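Local coordinates for protein DNA polymerase (Bacillus phage phi29, PDB 2PY5) that replicates viral DNA from a protein primer by strand displacement with high processivity and fidelity, and proofreads it through a 3'-5' exonuclease activity, at residues K131-D136 with Q171-A176; E296-T301 with M336-D341; S329-E334 with T434-Y439. The protein carries 2 engineered substitutions. All coordinates share one frame; numbering follows the deposited sequence.

Contact 1. Residues K131-D136 with Q171-A176; sequences KKIAKD and QIIAEA
Ile133 and Ile172 do most of the work where two helices of the exonuclease domain pack together, with Ala134 as the third main contributor. The domain has the mixed-sheet architecture of the DnaQ-like 3'-5' exonucleases, and the contact sets the short helix 130-136 against the long helix 160-182. The local axes come within 9.6 Å and make an angle of 52°. Five residues touch, all of them alanine or isoleucine. As a worked example of helix packing, the contact is wholly apolar: no hydrogen bond crosses between the two segments.

Ile133 reaches over with both of its arms. Its CG1 lies anti to the carbonyl carbon (chi1 -67°), which leaves CG2 anti to the backbone N; this methyl touches two partners, Ile172 CG2 at 4.1 Å and, closer still, Ala176. The other arm ends in CD1, which meets Ile173 CD1 at 3.7 Å, the two side chains crossing at about a right angle. Ala134 offers a single methyl, and the small size of that group lets the backbones come near, with the CA atoms of Ala134 and Ile172 6.1 Å apart. Ile172 meets this methyl with both branches: CD1 stands 3.8 Å and CG2 3.9 Å from Ala134 CB.

All five touching residues are buried. Ile133 and Ile173 also share His61, a residue that interacts with the terminal protein, while Ile173 reaches Ser10 on strand 8-15. Helix 160-182 also carries Asp169, a magnesium ligand, about one turn before Ile172 and Ile173. One turn after Ile172, Ala176 CB comes to 3.6 Å from Ile133 CG2.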
# COMPACT_ATOMS: atom_id res chain seq x y z
N LYS F 131 -3.05 12.95 -9.64
CA LYS F 131 -2.09 14.04 -9.73
C LYS F 131 -0.64 13.56 -9.62
O LYS F 131 0.22 14.07 -10.31
CB LYS F 131 -2.39 15.07 -8.64
CG LYS F 131 -3.66 15.85 -8.88
CD LYS F 131 -3.43 17.01 -9.84
CE LYS F 131 -4.52 18.06 -9.74
NZ LYS F 131 -4.06 19.37 -10.30
N LYS F 132 -0.39 12.57 -8.76
CA LYS F 132 0.96 12.02 -8.60
C LYS F 132 1.36 11.19 -9.81
O LYS F 132 2.51 11.27 -10.27
CB LYS F 132 1.07 11.19 -7.32
CG LYS F 132 2.42 10.56 -7.12
CD LYS F 132 2.65 10.12 -5.67
CE LYS F 132 3.91 9.27 -5.54
NZ LYS F 132 5.12 9.99 -6.00
N ILE F 133 0.42 10.41 -10.34
CA ILE F 133 0.66 9.69 -11.59
C ILE F 133 1.06 10.64 -12.70
O ILE F 133 2.02 10.40 -13.41
CB ILE F 133 -0.58 8.88 -12.03
CG1 ILE F 133 -0.84 7.74 -11.03
CG2 ILE F 133 -0.38 8.31 -13.45
CD1 ILE F 133 -2.22 7.11 -11.12
N ALA F 134 0.34 11.74 -12.86
CA ALA F 134 0.69 12.68 -13.93
C ALA F 134 2.10 13.23 -13.74
O ALA F 134 2.87 13.32 -14.69
CB ALA F 134 -0.34 13.81 -14.00
N LYS F 135 2.44 13.58 -12.50
CA LYS F 135 3.77 14.12 -12.20
C LYS F 135 4.88 13.11 -12.51
O LYS F 135 5.80 13.41 -13.27
CB LYS F 135 3.83 14.51 -10.72
N ASP F 136 4.75 11.92 -11.93
CA ASP F 136 5.80 10.90 -12.01
C ASP F 136 5.91 10.28 -13.41
O ASP F 136 7.01 9.90 -13.84
CB ASP F 136 5.55 9.80 -10.98
CG ASP F 136 5.68 10.28 -9.55
OD1 ASP F 136 6.33 11.33 -9.31
OD2 ASP F 136 5.14 9.60 -8.66
N GLN F 171 -7.79 11.43 -19.19
CA GLN F 171 -6.69 11.28 -20.13
C GLN F 171 -5.39 10.91 -19.41
O GLN F 171 -4.59 10.17 -19.95
CB GLN F 171 -6.49 12.54 -20.98
CG GLN F 171 -5.40 12.37 -22.04
CD GLN F 171 -5.38 13.45 -23.10
OE1 GLN F 171 -4.35 13.67 -23.74
NE2 GLN F 171 -6.50 14.10 -23.31
N ILE F 172 -5.19 11.43 -18.20
CA ILE F 172 -4.00 11.04 -17.41
C ILE F 172 -4.01 9.53 -17.18
O ILE F 172 -3.00 8.85 -17.43
CB ILE F 172 -3.96 11.77 -16.05
CG1 ILE F 172 -3.57 13.24 -16.25
CG2 ILE F 172 -2.95 11.08 -15.09
CD1 ILE F 172 -3.98 14.13 -15.10
N ILE F 173 -5.13 9.00 -16.71
CA ILE F 173 -5.24 7.56 -16.45
C ILE F 173 -5.19 6.75 -17.77
O ILE F 173 -4.53 5.72 -17.82
CB ILE F 173 -6.48 7.23 -15.60
CG1 ILE F 173 -6.35 7.83 -14.19
CG2 ILE F 173 -6.68 5.72 -15.52
CD1 ILE F 173 -5.09 7.39 -13.39
N ALA F 174 -5.81 7.25 -18.84
CA ALA F 174 -5.67 6.59 -20.15
C ALA F 174 -4.22 6.50 -20.59
O ALA F 174 -3.78 5.46 -21.07
CB ALA F 174 -6.50 7.31 -21.22
N GLU F 175 -3.48 7.60 -20.47
CA GLU F 175 -2.08 7.63 -20.91
C GLU F 175 -1.22 6.69 -20.07
O GLU F 175 -0.37 5.97 -20.60
CB GLU F 175 -1.53 9.06 -20.85
CG GLU F 175 -2.15 9.99 -21.92
CD GLU F 175 -1.71 11.45 -21.81
OE1 GLU F 175 -1.18 11.84 -20.75
OE2 GLU F 175 -1.90 12.20 -22.79
N ALA F 176 -1.43 6.71 -18.76
CA ALA F 176 -0.63 5.89 -17.84
C ALA F 176 -0.94 4.41 -18.04
O ALA F 176 -0.01 3.60 -18.10
CB ALA F 176 -0.86 6.30 -16.38

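Contact 2. Residues E296-T301 with M336-D341; sequences EGYIPT and MKEHYD. With EDO (1,2-ethanediol), chain J; EDO (1,2-ethanediol), chain X.
Tyr298 and Thr301 hold the imidazole of His339 between them, one over each face. The loop 296-301 lies along the C-terminal end of helix 330-339, where the chain turns into strand 340-356, in the region responsible for initiation and polymerization. Gln446 of helix 427-447 binds the loop backbone at Gly297 and Ile299 and also touches His339. On one face Tyr298 arrives edge-on: its CD2 stands 3.4 Å above the histidine plane, over the ring centre. The ring planes are 58° apart, which makes this a tilted edge-to-face pair. On the opposite face the methyl CG2 of Thr301 makes a CH-pi contact, displaced toward the rim and 4.0 Å from the ring centroid. At the edge, His339 ND1 donates to Ile299 O at 2.6 Å, close to the planes of both ring and carbonyl.

Tyr298 is itself covered on one face by the end of the helix, where His339 CA and Glu338 O lie over it. Glu338, extended with CG anti to the backbone N (chi1 179°), crosses the tyrosine at about a right angle, and its carboxylate, standing at 75° to the phenol ring, accepts from Tyr298 OH at 2.9 Å through the anti lone pair of OE2. A water donates both to this hydroxyl and to Glu338 O.

The hydroxyl OH of Tyr340 reaches the loop, 3.4 Å from Pro300 CB, and accepts from Thr301 N at 3.0 Å. It donates to Leu316 O, its strongest partner, and accepts from Ile302 N as well, so three bonds fix it. The bond to Ile299 O likewise requires ND1 of His339 to carry a proton, and together these bonds tie the loop backbone to two aromatic side chains.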
# COMPACT_ATOMS: atom_id res chain seq x y z
N GLU F 296 17.38 -3.15 29.88
CA GLU F 296 17.77 -1.74 29.87
C GLU F 296 18.79 -1.55 28.73
O GLU F 296 19.63 -2.42 28.46
CB GLU F 296 18.34 -1.29 31.23
CG GLU F 296 17.33 -1.37 32.44
CD GLU F 296 16.16 -0.37 32.37
OE1 GLU F 296 16.41 0.85 32.32
OE2 GLU F 296 14.97 -0.82 32.37
N GLY F 297 18.65 -0.46 28.00
CA GLY F 297 19.55 -0.16 26.90
C GLY F 297 19.15 -0.72 25.54
O GLY F 297 19.88 -0.57 24.57
N TYR F 298 17.99 -1.37 25.48
CA TYR F 298 17.53 -2.03 24.27
C TYR F 298 16.19 -1.46 23.77
O TYR F 298 15.31 -1.06 24.57
CB TYR F 298 17.41 -3.53 24.50
CG TYR F 298 18.69 -4.32 24.29
CD1 TYR F 298 19.50 -4.69 25.37
CD2 TYR F 298 19.08 -4.71 23.03
CE1 TYR F 298 20.68 -5.44 25.16
CE2 TYR F 298 20.25 -5.46 22.81
CZ TYR F 298 21.03 -5.83 23.88
OH TYR F 298 22.18 -6.57 23.64
N ILE F 299 16.08 -1.41 22.46
CA ILE F 299 14.85 -1.02 21.77
C ILE F 299 13.85 -2.16 21.84
O ILE F 299 14.21 -3.32 21.60
CB ILE F 299 15.16 -0.71 20.27
CG1 ILE F 299 16.10 0.48 20.14
CG2 ILE F 299 13.87 -0.49 19.46
CD1 ILE F 299 16.60 0.69 18.69
N PRO F 300 12.58 -1.86 22.13
CA PRO F 300 11.58 -2.92 22.11
C PRO F 300 11.23 -3.38 20.71
O PRO F 300 11.21 -2.58 19.77
CB PRO F 300 10.36 -2.25 22.77
CG PRO F 300 10.49 -0.84 22.35
CD PRO F 300 11.97 -0.55 22.45
N THR F 301 10.97 -4.68 20.59
CA THR F 301 10.70 -5.31 19.31
C THR F 301 9.41 -6.15 19.29
O THR F 301 9.03 -6.63 18.23
CB THR F 301 11.90 -6.20 18.89
OG1 THR F 301 11.98 -7.36 19.73
CG2 THR F 301 13.23 -5.41 18.98
N MET F 336 14.24 -10.97 19.81
CA MET F 336 13.48 -10.91 21.07
C MET F 336 14.35 -11.40 22.22
O MET F 336 14.39 -10.79 23.30
CB MET F 336 12.22 -11.76 20.97
CG MET F 336 11.30 -11.59 22.16
SD MET F 336 9.85 -12.65 22.11
CE MET F 336 10.53 -14.28 22.27
N LYS F 337 15.03 -12.53 22.00
CA LYS F 337 15.85 -13.11 23.06
C LYS F 337 17.00 -12.19 23.44
O LYS F 337 17.41 -12.16 24.60
CB LYS F 337 16.37 -14.51 22.64
CG LYS F 337 15.27 -15.53 22.49
CD LYS F 337 15.75 -16.86 21.92
CE LYS F 337 16.21 -17.81 22.97
NZ LYS F 337 16.32 -19.20 22.42
N GLU F 338 17.52 -11.42 22.48
CA GLU F 338 18.58 -10.45 22.79
C GLU F 338 18.06 -9.20 23.51
O GLU F 338 18.69 -8.68 24.41
CB GLU F 338 19.34 -10.01 21.54
CG GLU F 338 20.43 -9.00 21.89
CD GLU F 338 21.32 -8.59 20.75
OE1 GLU F 338 21.21 -9.16 19.65
OE2 GLU F 338 22.15 -7.68 20.97
N HIS F 339 16.89 -8.71 23.08
CA HIS F 339 16.40 -7.45 23.58
C HIS F 339 15.62 -7.56 24.89
O HIS F 339 15.44 -6.55 25.57
CB HIS F 339 15.52 -6.76 22.51
CG HIS F 339 16.31 -6.17 21.39
ND1 HIS F 339 16.18 -4.85 21.01
CD2 HIS F 339 17.25 -6.71 20.58
CE1 HIS F 339 17.02 -4.61 20.00
NE2 HIS F 339 17.65 -5.73 19.71
N TYR F 340 15.18 -8.76 25.24
CA TYR F 340 14.30 -8.97 26.41
C TYR F 340 14.80 -10.05 27.33
O TYR F 340 15.43 -11.01 26.88
CB TYR F 340 12.91 -9.42 25.96
CG TYR F 340 12.09 -8.39 25.24
CD1 TYR F 340 12.20 -8.22 23.85
CD2 TYR F 340 11.18 -7.61 25.91
CE1 TYR F 340 11.44 -7.28 23.18
CE2 TYR F 340 10.41 -6.66 25.24
CZ TYR F 340 10.53 -6.53 23.88
OH TYR F 340 9.78 -5.58 23.22
N ASP F 341 14.48 -9.91 28.61
CA ASP F 341 14.49 -11.03 29.52
C ASP F 341 13.17 -11.78 29.36
O ASP F 341 12.09 -11.18 29.39
CB ASP F 341 14.63 -10.56 30.96
CG ASP F 341 15.97 -9.89 31.23
OD1 ASP F 341 17.02 -10.43 30.80
OD2 ASP F 341 15.97 -8.84 31.90
C1 EDO J . 14.40 0.68 28.00
O1 EDO J . 15.56 0.08 27.39
C2 EDO J . 14.26 0.22 29.45
O2 EDO J . 13.65 -1.07 29.54
C1 EDO X . 22.35 -5.47 18.00
O1 EDO X . 22.88 -5.61 19.33
C2 EDO X . 23.45 -5.03 17.03
O2 EDO X . 23.19 -3.73 16.47
O HOH W 1 21.21 -9.30 25.23

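Contact 3. Residues S329-E334 with T434-Y439; sequences SNVDLE and TAWARY
In Val331, CG1 anti to the backbone N (chi1 175°) faces Tyr439; CG2, anti to the carbonyl carbon, faces Trp436. On the facing helix, Arg438 bends at chi3 and brings NE round to the carboxylate of Asp332. These residues join the start of helix 330-339 to helix 427-447, the long helix of the polymerase palm that precedes the YCDTD motif. The N-to-C directions of the two short axes are 32° apart, and the axes come within 9.1 Å.

Val331 CG2 sits over the centre of the six-membered ring of Trp436, 3.8 Å from the centroid, in a CH-pi contact, while CG1 packs 3.7 Å from Tyr439 CB. Trp436 turns its NE1 elsewhere, to Leu262 O.

Beside this apolar patch the salt bridge is side-on: Arg438 NE donates to Asp332 OD1 at 3.2 Å and NH2 to OD2 at 2.9 Å. Carboxylate and guanidinium are nearly coplanar, 16° apart. Arg438 NH1 is bound by Gly228 O, in the YxGG motif between the exonuclease and polymerization domains. Bonds to Asp332 and Gly228 thus hold the guanidinium of an arginine probably involved in binding template-primer structures.

Ser329 is the N-cap of helix 330-339, its OG accepting from Asp332 N at 3.1 Å. The same OG donates to Asp332 OD2 from above the carboxylate plane, at 2.7 Å, and touches Ala435 CB at 3.4 Å.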
# COMPACT_ATOMS: atom_id res chain seq x y z
N SER F 329 9.36 -16.00 13.39
CA SER F 329 10.50 -16.43 12.58
C SER F 329 11.75 -16.50 13.46
O SER F 329 11.85 -15.80 14.48
CB SER F 329 10.73 -15.45 11.43
OG SER F 329 11.31 -14.22 11.89
N ASN F 330 12.75 -17.27 13.07
CA ASN F 330 13.97 -17.33 13.87
C ASN F 330 14.67 -15.95 13.97
O ASN F 330 15.34 -15.66 14.96
CB ASN F 330 14.96 -18.41 13.38
CG ASN F 330 15.36 -18.24 11.92
OD1 ASN F 330 14.62 -18.64 11.02
ND2 ASN F 330 16.56 -17.68 11.69
N VAL F 331 14.50 -15.13 12.94
CA VAL F 331 15.08 -13.80 12.91
C VAL F 331 14.42 -12.97 14.04
O VAL F 331 15.11 -12.32 14.83
CB VAL F 331 14.82 -13.13 11.56
CG1 VAL F 331 15.31 -11.70 11.59
CG2 VAL F 331 15.55 -13.90 10.42
N ASP F 332 13.10 -12.98 14.08
CA ASP F 332 12.38 -12.23 15.13
C ASP F 332 12.62 -12.80 16.52
O ASP F 332 12.74 -12.04 17.51
CB ASP F 332 10.88 -12.21 14.83
CG ASP F 332 10.53 -11.43 13.59
OD1 ASP F 332 10.78 -10.22 13.56
OD2 ASP F 332 9.97 -12.02 12.64
N LEU F 333 12.71 -14.12 16.61
CA LEU F 333 12.93 -14.80 17.89
C LEU F 333 14.31 -14.45 18.45
O LEU F 333 14.47 -14.16 19.65
CB LEU F 333 12.80 -16.31 17.70
CG LEU F 333 13.10 -17.14 18.95
CD1 LEU F 333 12.12 -16.83 20.07
CD2 LEU F 333 13.11 -18.62 18.62
N GLU F 334 15.35 -14.44 17.61
CA GLU F 334 16.66 -14.08 18.12
C GLU F 334 16.73 -12.60 18.55
O GLU F 334 17.38 -12.27 19.53
CB GLU F 334 17.74 -14.44 17.13
CG GLU F 334 17.88 -15.97 16.95
CD GLU F 334 18.18 -16.78 18.25
OE1 GLU F 334 18.80 -16.26 19.23
OE2 GLU F 334 17.80 -17.96 18.29
N THR F 434 9.88 -9.75 5.38
CA THR F 434 9.61 -8.64 6.31
C THR F 434 10.44 -8.78 7.60
O THR F 434 10.90 -7.77 8.16
CB THR F 434 8.14 -8.47 6.62
OG1 THR F 434 7.65 -9.63 7.32
CG2 THR F 434 7.33 -8.24 5.34
N ALA F 435 10.71 -10.01 8.04
CA ALA F 435 11.53 -10.25 9.24
C ALA F 435 12.95 -9.74 9.04
O ALA F 435 13.49 -9.03 9.88
CB ALA F 435 11.53 -11.73 9.64
N TRP F 436 13.55 -10.07 7.90
CA TRP F 436 14.87 -9.57 7.61
C TRP F 436 14.88 -8.04 7.48
O TRP F 436 15.88 -7.40 7.85
CB TRP F 436 15.40 -10.23 6.33
CG TRP F 436 15.98 -11.60 6.53
CD1 TRP F 436 15.58 -12.77 5.92
CD2 TRP F 436 17.13 -11.94 7.32
NE1 TRP F 436 16.39 -13.81 6.33
CE2 TRP F 436 17.36 -13.33 7.17
CE3 TRP F 436 17.99 -11.20 8.14
CZ2 TRP F 436 18.37 -13.98 7.82
CZ3 TRP F 436 19.01 -11.86 8.77
CH2 TRP F 436 19.19 -13.24 8.62
N ALA F 437 13.82 -7.46 6.91
CA ALA F 437 13.72 -6.01 6.78
C ALA F 437 13.70 -5.37 8.18
O ALA F 437 14.45 -4.42 8.46
CB ALA F 437 12.50 -5.66 6.03
N ARG F 438 12.90 -5.93 9.08
CA ARG F 438 12.87 -5.43 10.45
C ARG F 438 14.23 -5.56 11.11
O ARG F 438 14.71 -4.64 11.78
CB ARG F 438 11.82 -6.16 11.31
CG ARG F 438 10.43 -5.84 10.97
CD ARG F 438 9.44 -6.41 12.00
NE ARG F 438 9.40 -7.86 11.96
CZ ARG F 438 8.76 -8.59 11.05
NH1 ARG F 438 8.08 -8.01 10.07
NH2 ARG F 438 8.77 -9.90 11.12
N TYR F 439 14.87 -6.71 10.91
CA TYR F 439 16.19 -6.97 11.46
C TYR F 439 17.18 -5.89 11.00
O TYR F 439 17.98 -5.38 11.79
CB TYR F 439 16.67 -8.36 11.01
CG TYR F 439 18.06 -8.71 11.43
CD1 TYR F 439 18.31 -9.30 12.65
CD2 TYR F 439 19.15 -8.42 10.61
CE1 TYR F 439 19.58 -9.61 13.05
CE2 TYR F 439 20.44 -8.73 10.99
CZ TYR F 439 20.65 -9.32 12.22
OH TYR F 439 21.93 -9.65 12.64

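Contacts 2 and 3 work from one helix: 330-339 meets the palm helix 427-447 at its start and the loop 296-301 at its end, and the centres of contacts 2 and 3 are 14 Å apart. Contact 1 belongs to the exonuclease domain on the opposite side of the chain's centre, with centres 46 Å from contact 2 and 37 Å from contact 3. The bound DNA is about 5 Å from the nearest atom of contact 1, 8 Å from contact 3 and 13 Å from contact 2. Polymerase chemistry lies nearer the latter two: the side chains of Ile299 and the catalytic magnesium ligand Asp456 are about 12 Å apart, those of Arg438 and Tyr254 about 6 Å.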